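Local structure of ANGPTL4 C-terminal chain (Homo sapiens, 6EUB) at residues Arg22-Phe27 / Cys41-Asp46; Ser96-Gln101 / Met220-Met225; Leu112-His117 / Ala131-Gln136; Ala124-Leu129 / Ser148-Thr153. The protein is the C-terminal fibrinogen-like domain of a secreted protein that mediates inactivation of lipoprotein lipase and so regulates triglyceride clearance from the blood. All coordinates share one frame; numbering follows the deposited sequence. Where two conformers were deposited one is given.

Contact 1. Residues Arg22-Phe27 / Cys41-Asp46; sequences RQSGLF and CKMTSD
Gly25 and Cys41 make the single antiparallel hydrogen-bonded pair here, joining the two strands of a beta hairpin near the N-terminal end of the fibrinogen-like domain, probably its A subdomain. The firm half is Cys41 N to Gly25 O at 2.8 Å; the return bond, Gly25 N to Cys41 O, is weak, with an angle of only 126° at the hydrogen. Just before the strand, Ser24 continues the pairing with its side chain. Ser24 CB rests 3.4 Å from Cys41 O. From there chi1 of -52° swings OG beside its own backbone N and past Lys42 CA, and Ser24 OG accepts the N-H of Met43 in an almost straight bond, OG to N 3.1 Å. With an alanine here, Met43 N would probably be left without that acceptor, and Lys42 without the hydroxyl beside its CA. Met43 reaches back, its CB 3.4 Å from Arg22 O and its CG close to Gln23 O. On the Cys41 side, SG approaches the Phe27 ring obliquely, 3.8 Å from CD2, a sulfur-aromatic contact. That sulfur's disulfide to Cys13 ties the hairpin to helix 13-19, whose Leu16 touches Phe27, Cys41 and Met43, while strand 37-44 pairs onward with strand 47-55.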
loop_
_atom_site.group_PDB
_atom_site.type_symbol
_atom_site.label_atom_id
_atom_site.label_comp_id
_atom_site.label_asym_id
_atom_site.label_seq_id
_atom_site.Cartn_x
_atom_site.Cartn_y
_atom_site.Cartn_z
ATOM N N ARG A 22 -23.278 -4.639 -5.672
ATOM C CA ARG A 22 -23.361 -4.408 -4.230
ATOM C C ARG A 22 -22.370 -5.236 -3.437
ATOM O O ARG A 22 -22.012 -4.856 -2.311
ATOM C CB ARG A 22 -24.764 -4.752 -3.713
ATOM C CG ARG A 22 -25.821 -3.676 -3.886
ATOM C CD ARG A 22 -27.213 -4.307 -3.953
ATOM N NE ARG A 22 -28.250 -3.297 -4.132
ATOM C CZ ARG A 22 -28.574 -2.359 -3.241
ATOM N NH1 ARG A 22 -28.002 -2.293 -2.050
ATOM N NH2 ARG A 22 -29.495 -1.485 -3.556
ATOM N N GLN A 23 -21.925 -6.345 -4.000
ATOM C CA GLN A 23 -21.142 -7.330 -3.289
ATOM C C GLN A 23 -19.671 -6.951 -3.330
ATOM O O GLN A 23 -19.196 -6.400 -4.331
ATOM C CB GLN A 23 -21.363 -8.694 -3.941
ATOM C CG GLN A 23 -20.873 -9.872 -3.156
ATOM C CD GLN A 23 -21.184 -11.165 -3.876
ATOM O OE1 GLN A 23 -20.276 -11.867 -4.335
ATOM N NE2 GLN A 23 -22.477 -11.475 -4.006
ATOM N N SER A 24 -18.956 -7.228 -2.234
ATOM C CA SER A 24 -17.514 -7.029 -2.196
ATOM C C SER A 24 -16.821 -8.351 -2.510
ATOM O O SER A 24 -17.094 -9.377 -1.876
ATOM C CB SER A 24 -17.051 -6.503 -0.835
ATOM O OG SER A 24 -17.793 -5.373 -0.448
ATOM N N GLY A 25 -15.942 -8.332 -3.498
ATOM C CA GLY A 25 -15.281 -9.569 -3.869
ATOM C C GLY A 25 -14.493 -9.389 -5.132
ATOM O O GLY A 25 -14.001 -8.290 -5.429
ATOM N N LEU A 26 -14.387 -10.486 -5.885
ATOM C CA LEU A 26 -13.550 -10.534 -7.074
ATOM C C LEU A 26 -14.380 -10.227 -8.304
ATOM O O LEU A 26 -15.432 -10.835 -8.511
ATOM C CB LEU A 26 -12.892 -11.904 -7.204
ATOM C CG LEU A 26 -11.842 -12.111 -6.129
ATOM C CD1 LEU A 26 -11.548 -13.597 -5.974
ATOM C CD2 LEU A 26 -10.588 -11.323 -6.482
ATOM N N PHE A 27 -13.907 -9.274 -9.108
ATOM C CA PHE A 27 -14.567 -8.863 -10.342
ATOM C C PHE A 27 -13.518 -8.630 -11.427
ATOM O O PHE A 27 -12.377 -8.249 -11.145
ATOM C CB PHE A 27 -15.397 -7.581 -10.150
ATOM C CG PHE A 27 -16.523 -7.726 -9.169
ATOM C CD1 PHE A 27 -17.749 -8.250 -9.568
ATOM C CD2 PHE A 27 -16.359 -7.342 -7.855
ATOM C CE1 PHE A 27 -18.778 -8.394 -8.666
ATOM C CE2 PHE A 27 -17.393 -7.475 -6.940
ATOM C CZ PHE A 27 -18.601 -8.013 -7.346
ATOM N N CYS A 41 -12.851 -5.796 -5.157
ATOM C CA CYS A 41 -13.626 -4.576 -4.931
ATOM C C CYS A 41 -14.236 -4.611 -3.545
ATOM O O CYS A 41 -14.704 -5.661 -3.096
ATOM C CB CYS A 41 -14.763 -4.403 -5.947
ATOM S SG CYS A 41 -14.256 -4.145 -7.661
ATOM N N LYS A 42 -14.242 -3.459 -2.878
ATOM C CA LYS A 42 -15.010 -3.259 -1.648
ATOM C C LYS A 42 -16.073 -2.201 -1.903
ATOM O O LYS A 42 -15.746 -1.061 -2.253
ATOM C CB LYS A 42 -14.116 -2.825 -0.489
ATOM C CG LYS A 42 -14.856 -2.758 0.831
ATOM C CD LYS A 42 -13.932 -2.961 2.012
ATOM C CE LYS A 42 -14.659 -3.660 3.154
ATOM N NZ LYS A 42 -15.212 -4.981 2.719
ATOM N N MET A 43 -17.334 -2.583 -1.733
ATOM C CA MET A 43 -18.469 -1.709 -1.977
ATOM C C MET A 43 -18.920 -1.134 -0.638
ATOM O O MET A 43 -19.243 -1.891 0.287
ATOM C CB MET A 43 -19.600 -2.476 -2.662
ATOM C CG MET A 43 -19.223 -3.075 -4.027
ATOM S SD MET A 43 -18.081 -2.069 -5.034
ATOM C CE MET A 43 -18.288 -2.791 -6.649
ATOM N N THR A 44 -18.898 0.199 -0.524
ATOM C CA THR A 44 -19.184 0.916 0.718
ATOM C C THR A 44 -20.172 2.047 0.445
ATOM O O THR A 44 -20.465 2.374 -0.707
ATOM C CB THR A 44 -17.896 1.495 1.361
ATOM O OG1 THR A 44 -17.470 2.667 0.648
ATOM C CG2 THR A 44 -16.761 0.474 1.366
ATOM N N SER A 45 -20.671 2.666 1.523
ATOM C CA SER A 45 -21.441 3.900 1.375
ATOM C C SER A 45 -20.730 4.888 0.456
ATOM O O SER A 45 -21.372 5.616 -0.311
ATOM C CB SER A 45 -21.677 4.550 2.741
ATOM O OG SER A 45 -21.870 3.567 3.742
ATOM N N ASP A 46 -19.397 4.921 0.526
ATOM C CA ASP A 46 -18.558 5.813 -0.261
ATOM C C ASP A 46 -18.379 5.376 -1.707
ATOM O O ASP A 46 -17.614 6.023 -2.422
ATOM C CB ASP A 46 -17.167 5.926 0.365
ATOM C CG ASP A 46 -17.176 6.655 1.664
ATOM O OD1 ASP A 46 -18.091 7.488 1.874
ATOM O OD2 ASP A 46 -16.250 6.397 2.464
#

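Contact 2. Residues Ser96-Gln101 / Met220-Met225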
loop_
_atom_site.group_PDB
_atom_site.type_symbol
_atom_site.label_atom_id
_atom_site.label_comp_id
_atom_site.label_asym_id
_atom_site.label_seq_id
_atom_site.Cartn_x
_atom_site.Cartn_y
_atom_site.Cartn_z
ATOM N N SER A 96 -6.304 10.480 -6.179
ATOM C CA SER A 96 -6.927 9.296 -5.605
ATOM C C SER A 96 -6.952 9.393 -4.089
ATOM O O SER A 96 -6.039 9.952 -3.478
ATOM C CB SER A 96 -6.185 8.008 -6.003
ATOM O OG SER A 96 -6.358 7.774 -7.389
ATOM N N ARG A 97 -8.013 8.845 -3.487
ATOM C CA ARG A 97 -8.053 8.613 -2.043
ATOM C C ARG A 97 -7.442 7.257 -1.721
ATOM O O ARG A 97 -7.867 6.235 -2.268
ATOM C CB ARG A 97 -9.480 8.652 -1.483
ATOM C CG ARG A 97 -10.226 9.946 -1.673
ATOM C CD ARG A 97 -11.756 9.751 -1.723
ATOM N NE ARG A 97 -12.544 10.953 -1.450
ATOM C CZ ARG A 97 -12.379 12.145 -2.030
ATOM N NH1 ARG A 97 -11.422 12.367 -2.925
ATOM N NH2 ARG A 97 -13.177 13.143 -1.694
ATOM N N LEU A 98 -6.465 7.250 -0.822
ATOM C CA LEU A 98 -5.871 6.027 -0.299
ATOM C C LEU A 98 -6.343 5.818 1.133
ATOM O O LEU A 98 -6.192 6.707 1.975
ATOM C CB LEU A 98 -4.351 6.109 -0.343
ATOM C CG LEU A 98 -3.544 4.897 0.095
ATOM C CD1 LEU A 98 -3.722 3.730 -0.866
ATOM C CD2 LEU A 98 -2.097 5.327 0.134
ATOM N N ALA A 99 -6.925 4.653 1.398
ATOM C CA ALA A 99 -7.408 4.290 2.721
ATOM C C ALA A 99 -6.473 3.247 3.307
ATOM O O ALA A 99 -6.023 2.327 2.606
ATOM C CB ALA A 99 -8.846 3.757 2.665
ATOM N N VAL A 100 -6.141 3.411 4.582
ATOM C CA VAL A 100 -5.235 2.486 5.244
ATOM C C VAL A 100 -5.895 2.049 6.534
ATOM O O VAL A 100 -6.197 2.885 7.392
ATOM C CB VAL A 100 -3.858 3.115 5.508
ATOM C CG1 VAL A 100 -3.038 2.226 6.441
ATOM C CG2 VAL A 100 -3.129 3.354 4.171
ATOM N N GLN A 101 -6.138 0.748 6.668
ATOM C CA GLN A 101 -6.823 0.201 7.834
ATOM C C GLN A 101 -5.888 -0.739 8.588
ATOM O O GLN A 101 -5.415 -1.736 8.030
ATOM C CB GLN A 101 -8.109 -0.508 7.414
ATOM C CG GLN A 101 -8.902 0.282 6.389
ATOM C CD GLN A 101 -10.256 -0.333 6.088
ATOM O OE1 GLN A 101 -10.485 -1.514 6.361
ATOM N NE2 GLN A 101 -11.173 0.473 5.546
ATOM N N MET A 220 -5.116 -1.914 2.546
ATOM C CA MET A 220 -5.038 -0.652 1.852
ATOM C C MET A 220 -6.030 -0.710 0.709
ATOM O O MET A 220 -6.204 -1.765 0.086
ATOM C CB MET A 220 -3.626 -0.386 1.363
ATOM C CG MET A 220 -2.574 -0.685 2.412
ATOM S SD MET A 220 -0.898 -0.433 1.761
ATOM C CE MET A 220 -0.892 1.320 1.432
ATOM N N LEU A 221 -6.724 0.407 0.491
ATOM C CA LEU A 221 -7.712 0.555 -0.569
ATOM C C LEU A 221 -7.487 1.875 -1.266
ATOM O O LEU A 221 -6.974 2.830 -0.668
ATOM C CB LEU A 221 -9.164 0.519 -0.045
ATOM C CG LEU A 221 -9.494 -0.729 0.770
ATOM C CD1 LEU A 221 -9.193 -0.488 2.249
ATOM C CD2 LEU A 221 -10.915 -1.138 0.531
ATOM N N ILE A 222 -7.908 1.937 -2.528
ATOM C CA ILE A 222 -7.745 3.152 -3.314
ATOM C C ILE A 222 -9.022 3.417 -4.081
ATOM O O ILE A 222 -9.816 2.509 -4.353
ATOM C CB ILE A 222 -6.528 3.076 -4.268
ATOM C CG1 ILE A 222 -6.005 4.482 -4.537
ATOM C CG2 ILE A 222 -6.902 2.410 -5.587
ATOM C CD1 ILE A 222 -4.526 4.537 -4.904
ATOM N N GLN A 223 -9.232 4.677 -4.391
ATOM C CA GLN A 223 -10.398 5.085 -5.148
ATOM C C GLN A 223 -10.066 6.426 -5.783
ATOM O O GLN A 223 -9.654 7.358 -5.083
ATOM C CB GLN A 223 -11.644 5.169 -4.260
ATOM C CG GLN A 223 -12.740 6.016 -4.839
ATOM C CD GLN A 223 -13.940 6.172 -3.900
ATOM O OE1 GLN A 223 -14.821 5.304 -3.834
ATOM N NE2 GLN A 223 -13.977 7.286 -3.177
ATOM N N PRO A 224 -10.137 6.523 -7.108
ATOM C CA PRO A 224 -9.868 7.797 -7.777
ATOM C C PRO A 224 -10.805 8.921 -7.344
ATOM O O PRO A 224 -11.890 8.704 -6.800
ATOM C CB PRO A 224 -10.053 7.443 -9.252
ATOM C CG PRO A 224 -9.490 6.043 -9.315
ATOM C CD PRO A 224 -9.908 5.379 -8.014
ATOM N N MET A 225 -10.356 10.150 -7.625
ATOM C CA MET A 225 -10.885 11.405 -7.065
ATOM C C MET A 225 -10.734 11.401 -5.549
ATOM O O MET A 225 -10.211 12.354 -4.948
ATOM C CB MET A 225 -12.344 11.643 -7.497
ATOM C CG MET A 225 -13.151 12.672 -6.675
ATOM S SD MET A 225 -14.048 11.993 -5.243
ATOM C CE MET A 225 -15.409 13.144 -5.030
#
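Arg97 and Gln223 exchange two backbone hydrogen bonds, Ala99 and Leu221 two more, satisfying N-H and C=O of all four residues within the strand pair. Arg97 N gives to Gln223 O at 2.7 Å, and Gln223 N returns to Arg97 O in the plane of that carbonyl. Ala99 N to Leu221 O is the straightest of the four, at 172°. All four oxygens take a CA-H as well: Arg97 O that of Ile222, Leu221 O that of Leu98, Ala99 O that of Met220 at 3.2 Å, and Gln223 O, most bent, that of Ser96. On the face of Ser96, Leu98 and Val100 side chains do the joining. Ile222 CG1, anti to the backbone N (chi1 -153°), is thereby brought diagonally within 3.8 Å of Ser96 CB; Ile222 CD1 meets CD1 of its pair partner Leu98, and Met220 CE lies against Val100 CG2. An alanine in place of Ile222 would probably open a gap beside Ser96 and the Leu98 methyl. The hydroxyl of Ser96 bonds to Arg94 O. Both strands lie in the central antiparallel sheet of the fibrinogen-like domain: 96-103 pairs also with 109-118, 217-224 with 47-55, and helix 84-91 brings Thr91 against Ser96 and Ile222.

Contact 3. Residues Leu112-His117 / Ala131-Gln136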
loop_
_atom_site.group_PDB
_atom_site.type_symbol
_atom_site.label_atom_id
_atom_site.label_comp_id
_atom_site.label_asym_id
_atom_site.label_seq_id
_atom_site.Cartn_x
_atom_site.Cartn_y
_atom_site.Cartn_z
ATOM N N LEU A 112 -7.295 5.303 8.313
ATOM C CA LEU A 112 -6.678 6.524 7.834
ATOM C C LEU A 112 -7.026 6.744 6.376
ATOM O O LEU A 112 -7.284 5.795 5.637
ATOM C CB LEU A 112 -5.156 6.482 8.000
ATOM C CG LEU A 112 -4.753 6.194 9.448
ATOM C CD1 LEU A 112 -3.286 5.867 9.551
ATOM C CD2 LEU A 112 -5.141 7.372 10.386
ATOM N N GLN A 113 -7.007 8.002 5.959
ATOM C CA GLN A 113 -7.281 8.325 4.572
ATOM C C GLN A 113 -6.424 9.509 4.138
ATOM O O GLN A 113 -6.257 10.478 4.881
ATOM C CB GLN A 113 -8.763 8.610 4.361
ATOM C CG GLN A 113 -9.253 8.163 2.992
ATOM C CD GLN A 113 -10.767 8.149 2.862
ATOM O OE1 GLN A 113 -11.329 8.894 2.060
ATOM N NE2 GLN A 113 -11.431 7.290 3.639
ATOM N N PHE A 114 -5.865 9.406 2.934
ATOM C CA PHE A 114 -5.010 10.436 2.365
ATOM C C PHE A 114 -5.346 10.530 0.897
ATOM O O PHE A 114 -5.558 9.499 0.250
ATOM C CB PHE A 114 -3.503 10.112 2.502
ATOM C CG PHE A 114 -3.134 9.498 3.807
ATOM C CD1 PHE A 114 -2.821 10.304 4.906
ATOM C CD2 PHE A 114 -3.116 8.121 3.953
ATOM C CE1 PHE A 114 -2.492 9.746 6.135
ATOM C CE2 PHE A 114 -2.792 7.547 5.160
ATOM C CZ PHE A 114 -2.480 8.363 6.267
ATOM N N SER A 115 -5.386 11.750 0.362
ATOM C CA SER A 115 -5.472 11.916 -1.080
ATOM C C SER A 115 -4.046 11.939 -1.651
ATOM O O SER A 115 -3.177 12.644 -1.126
ATOM C CB SER A 115 -6.268 13.176 -1.428
ATOM O OG SER A 115 -5.429 14.276 -1.708
ATOM N N VAL A 116 -3.795 11.114 -2.680
ATOM C CA VAL A 116 -2.476 10.939 -3.291
ATOM C C VAL A 116 -2.590 10.998 -4.813
ATOM O O VAL A 116 -3.676 10.920 -5.386
ATOM C CB VAL A 116 -1.817 9.602 -2.905
ATOM C CG1 VAL A 116 -1.735 9.422 -1.394
ATOM C CG2 VAL A 116 -2.548 8.424 -3.597
ATOM N N HIS A 117 -1.438 11.118 -5.462
ATOM C CA HIS A 117 -1.256 10.739 -6.859
ATOM C C HIS A 117 -0.163 9.680 -6.918
ATOM O O HIS A 117 0.811 9.729 -6.154
ATOM C CB HIS A 117 -0.847 11.929 -7.759
ATOM C CG HIS A 117 -1.896 12.986 -7.880
ATOM N ND1 HIS A 117 -2.586 13.218 -9.050
ATOM C CD2 HIS A 117 -2.392 13.860 -6.970
ATOM C CE1 HIS A 117 -3.460 14.193 -8.859
ATOM N NE2 HIS A 117 -3.365 14.597 -7.605
ATOM N N ALA A 131 1.927 19.177 0.292
ATOM C CA ALA A 131 2.415 19.527 1.624
ATOM C C ALA A 131 1.401 19.253 2.741
ATOM O O ALA A 131 1.819 18.726 3.790
ATOM C CB ALA A 131 2.877 20.994 1.650
ATOM N N PRO A 132 0.097 19.583 2.617
ATOM C CA PRO A 132 -0.825 19.237 3.732
ATOM C C PRO A 132 -0.865 17.745 4.007
ATOM O O PRO A 132 -0.757 17.341 5.173
ATOM C CB PRO A 132 -2.192 19.787 3.274
ATOM C CG PRO A 132 -1.833 20.909 2.309
ATOM C CD PRO A 132 -0.565 20.436 1.604
ATOM N N VAL A 133 -0.942 16.909 2.963
ATOM C CA VAL A 133 -1.034 15.470 3.192
ATOM C C VAL A 133 0.267 14.924 3.781
ATOM O O VAL A 133 0.247 14.107 4.716
ATOM C CB VAL A 133 -1.441 14.751 1.894
ATOM C CG1 VAL A 133 -1.301 13.258 2.057
ATOM C CG2 VAL A 133 -2.886 15.113 1.549
ATOM N N ALA A 134 1.418 15.383 3.280
ATOM C CA ALA A 134 2.685 15.005 3.906
ATOM C C ALA A 134 2.744 15.485 5.339
ATOM O O ALA A 134 3.345 14.820 6.192
ATOM C CB ALA A 134 3.875 15.574 3.123
ATOM N N GLY A 135 2.127 16.637 5.627
ATOM C CA GLY A 135 1.961 17.050 7.015
ATOM C C GLY A 135 1.096 16.089 7.819
ATOM O O GLY A 135 1.402 15.789 8.974
ATOM N N GLN A 136 0.007 15.592 7.221
ATOM C CA GLN A 136 -0.800 14.574 7.894
ATOM C C GLN A 136 0.021 13.356 8.266
ATOM O O GLN A 136 -0.255 12.708 9.276
ATOM C CB GLN A 136 -1.940 14.088 7.009
ATOM C CG GLN A 136 -2.951 15.090 6.578
ATOM C CD GLN A 136 -3.990 14.436 5.684
ATOM O OE1 GLN A 136 -4.364 13.273 5.889
ATOM N NE2 GLN A 136 -4.445 15.171 4.672
HETATM O O HOH W 1 -5.809 13.955 2.698
#
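Val133 CG1 stands anti to the backbone N (chi1 170°), and with CG2 it straddles Ser115 O; one helical turn on, Gln136 CG lies beside its own N (chi1 -61°) and the extended chain carries the amide to Phe114. The motif is a short helix lying alongside a strand of the antiparallel sheet of the fibrinogen-like domain. Helix 131-136 follows directly on strand 127-129, which pairs with the end of strand 109-118; where that pairing stops, the helix takes over beside the same strand. The two axes are 8.8 Å apart, so helix side chains, not the helix backbone, bridge the gap. Val133 CG1 and CG2 are each about 3.7 Å from Ser115 O, and CG1 also packs 3.9 Å from Phe114 CB. The Phe114 and Gln136 side chains run antiparallel alongside each other, ring and amide planes 30° apart, with OE1 of Gln136 3.5 Å from Phe114 CD1. That oxygen is also near Gln113 O, but as both are acceptors they gain no bond from each other. The opposite side of Phe114's strand pairs with strand 96-103, and its ring is further packed by Leu137 and Trp205. The polar link between helix and strand is one water, which accepts hydrogens from Ser115 N (3.2 Å) and Gln136 NE2 (2.7 Å).

Contact 4. Residues Ala124-Leu129 / Ser148-Thr153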
loop_
_atom_site.group_PDB
_atom_site.type_symbol
_atom_site.label_atom_id
_atom_site.label_comp_id
_atom_site.label_asym_id
_atom_site.label_seq_id
_atom_site.Cartn_x
_atom_site.Cartn_y
_atom_site.Cartn_z
ATOM N N ALA A 124 9.221 5.146 -10.811
ATOM C CA ALA A 124 9.311 4.058 -9.833
ATOM C C ALA A 124 8.098 4.072 -8.908
ATOM O O ALA A 124 8.214 3.921 -7.687
ATOM C CB ALA A 124 10.604 4.121 -9.026
ATOM N N TYR A 125 6.919 4.265 -9.504
ATOM C CA TYR A 125 5.651 4.191 -8.773
ATOM C C TYR A 125 5.651 5.105 -7.553
ATOM O O TYR A 125 5.229 4.728 -6.465
ATOM C CB TYR A 125 5.333 2.750 -8.390
ATOM C CG TYR A 125 5.171 1.887 -9.632
ATOM C CD1 TYR A 125 4.127 2.110 -10.509
ATOM C CD2 TYR A 125 6.080 0.870 -9.938
ATOM C CE1 TYR A 125 3.971 1.349 -11.665
ATOM C CE2 TYR A 125 5.930 0.093 -11.102
ATOM C CZ TYR A 125 4.870 0.342 -11.953
ATOM O OH TYR A 125 4.681 -0.406 -13.098
ATOM N N SER A 126 6.134 6.325 -7.749
ATOM C CA SER A 126 6.175 7.295 -6.665
ATOM C C SER A 126 4.780 7.709 -6.224
ATOM O O SER A 126 3.872 7.894 -7.039
ATOM C CB SER A 126 6.958 8.534 -7.089
ATOM O OG SER A 126 8.341 8.240 -7.109
ATOM N N LEU A 127 4.622 7.840 -4.911
ATOM C CA LEU A 127 3.491 8.531 -4.322
ATOM C C LEU A 127 3.785 10.020 -4.335
ATOM O O LEU A 127 4.816 10.450 -3.801
ATOM C CB LEU A 127 3.273 8.072 -2.887
ATOM C CG LEU A 127 2.490 6.792 -2.626
ATOM C CD1 LEU A 127 2.261 6.685 -1.125
ATOM C CD2 LEU A 127 1.177 6.791 -3.385
ATOM N N GLN A 128 2.903 10.803 -4.949
ATOM C CA GLN A 128 3.030 12.250 -4.954
ATOM C C GLN A 128 2.078 12.829 -3.907
ATOM O O GLN A 128 0.854 12.653 -4.003
ATOM C CB GLN A 128 2.764 12.805 -6.351
ATOM C CG GLN A 128 3.949 12.599 -7.315
ATOM C CD GLN A 128 3.612 11.728 -8.524
ATOM O OE1 GLN A 128 2.507 11.795 -9.067
ATOM N NE2 GLN A 128 4.576 10.925 -8.962
ATOM N N LEU A 129 2.651 13.501 -2.909
ATOM C CA LEU A 129 1.949 14.066 -1.763
ATOM C C LEU A 129 2.050 15.586 -1.749
ATOM O O LEU A 129 3.160 16.132 -1.796
ATOM C CB LEU A 129 2.546 13.520 -0.468
ATOM C CG LEU A 129 2.761 12.010 -0.497
ATOM C CD1 LEU A 129 3.727 11.584 0.592
ATOM C CD2 LEU A 129 1.409 11.294 -0.373
ATOM N N SER A 148 7.515 13.668 -3.326
ATOM C CA SER A 148 7.309 12.383 -3.971
ATOM C C SER A 148 8.244 11.361 -3.351
ATOM O O SER A 148 9.402 11.657 -3.028
ATOM C CB SER A 148 7.482 12.431 -5.492
ATOM O OG SER A 148 8.772 12.844 -5.840
ATOM N N VAL A 149 7.700 10.176 -3.119
ATOM C CA VAL A 149 8.413 9.089 -2.472
ATOM C C VAL A 149 8.344 7.892 -3.404
ATOM O O VAL A 149 7.252 7.372 -3.661
ATOM C CB VAL A 149 7.820 8.729 -1.104
ATOM C CG1 VAL A 149 8.692 7.674 -0.457
ATOM C CG2 VAL A 149 7.686 9.987 -0.236
ATOM N N PRO A 150 9.469 7.431 -3.931
ATOM C CA PRO A 150 9.447 6.274 -4.825
ATOM C C PRO A 150 9.212 5.005 -4.037
ATOM O O PRO A 150 9.523 4.923 -2.849
ATOM C CB PRO A 150 10.849 6.283 -5.450
ATOM C CG PRO A 150 11.730 6.852 -4.384
ATOM C CD PRO A 150 10.843 7.896 -3.640
ATOM N N PHE A 151 8.679 3.997 -4.724
ATOM C CA PHE A 151 8.650 2.646 -4.178
ATOM C C PHE A 151 10.056 2.038 -4.169
ATOM O O PHE A 151 10.873 2.307 -5.048
ATOM C CB PHE A 151 7.712 1.769 -5.005
ATOM C CG PHE A 151 7.152 0.604 -4.248
ATOM C CD1 PHE A 151 6.067 0.774 -3.396
ATOM C CD2 PHE A 151 7.698 -0.676 -4.407
ATOM C CE1 PHE A 151 5.547 -0.308 -2.704
ATOM C CE2 PHE A 151 7.190 -1.764 -3.709
ATOM C CZ PHE A 151 6.111 -1.590 -2.856
ATOM N N SER A 152 10.333 1.205 -3.165
ATOM C CA SER A 152 11.622 0.532 -3.049
ATOM C C SER A 152 11.434 -0.904 -2.577
ATOM O O SER A 152 10.596 -1.178 -1.707
ATOM C CB SER A 152 12.567 1.251 -2.078
ATOM O OG SER A 152 12.945 2.528 -2.576
ATOM N N THR A 153 12.214 -1.805 -3.182
ATOM C CA THR A 153 12.402 -3.203 -2.810
ATOM C C THR A 153 13.888 -3.448 -2.559
ATOM O O THR A 153 14.725 -2.583 -2.809
ATOM C CB THR A 153 11.908 -4.141 -3.912
ATOM O OG1 THR A 153 12.660 -3.883 -5.113
ATOM C CG2 THR A 153 10.410 -3.914 -4.160
HETATM O O HOH W 2 10.138 10.413 -7.215
#
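Leu127 and Val149 bind each other twice through the backbone, Leu127 N to Val149 O at 2.9 Å and Val149 N to Leu127 O at 3.0 Å. Next to them Gln128 and Ser148 form a non-hydrogen-bonded pair, in which Leu127 O takes the CA-H of Ser148. Beyond the strands a third bond, Phe151 N to Ala124 O, keeps the two segments together and meets the carbonyl almost head-on. Ser126 lies between, its OG 3.2 Å from Pro150 CA. These are two short strands that extend the antiparallel sheet of the fibrinogen-like domain outward from strand 109-118. The chain enters them through Ala124 and Tyr125, both in the left-handed helical region, a bend that brings Ala124 O round to Phe151. Ser126 OG is held in turn by Thr123 O and accepts a hydrogen from a water 2.8 Å away, which also bonds to Ser148 OG. Farther out, with Phe151 CG anti to the backbone N (chi1 -155°), the Phe151 ring stands where Trp175 meets it edge-to-face; Trp175 also gives its NE1 hydrogen to Tyr125 O. The Tyr125 side chain packs against helices 66-71 and 84-91, with its hydroxyl hydrogen-bonded to Glu85.

Overall arrangement
All four contacts reach one antiparallel sheet. Contact 1, the disulfide-tied hairpin, touches contact 2 where Lys42 CB meets Leu221 CD2 at 3.8 Å; their centres are about 13 Å apart. Contacts 2 and 3 are joined by a probable hydrogen bond from Leu98 N to Phe114 O, contacts 3 and 4 by another, from Gln128 N to His117 O. Contacts 1 and 4 lie on opposite sides of the chain's centre, about 27 Å between their centres. Along the chain, the loop that contact 2 closes encloses contacts 3 and 4. Bound pentaethylene glycol, probably from the crystallisation liquor, is about 4 Å from the Leu98 side chain in contact 2 and, likewise, from that of Leu127 in contact 4.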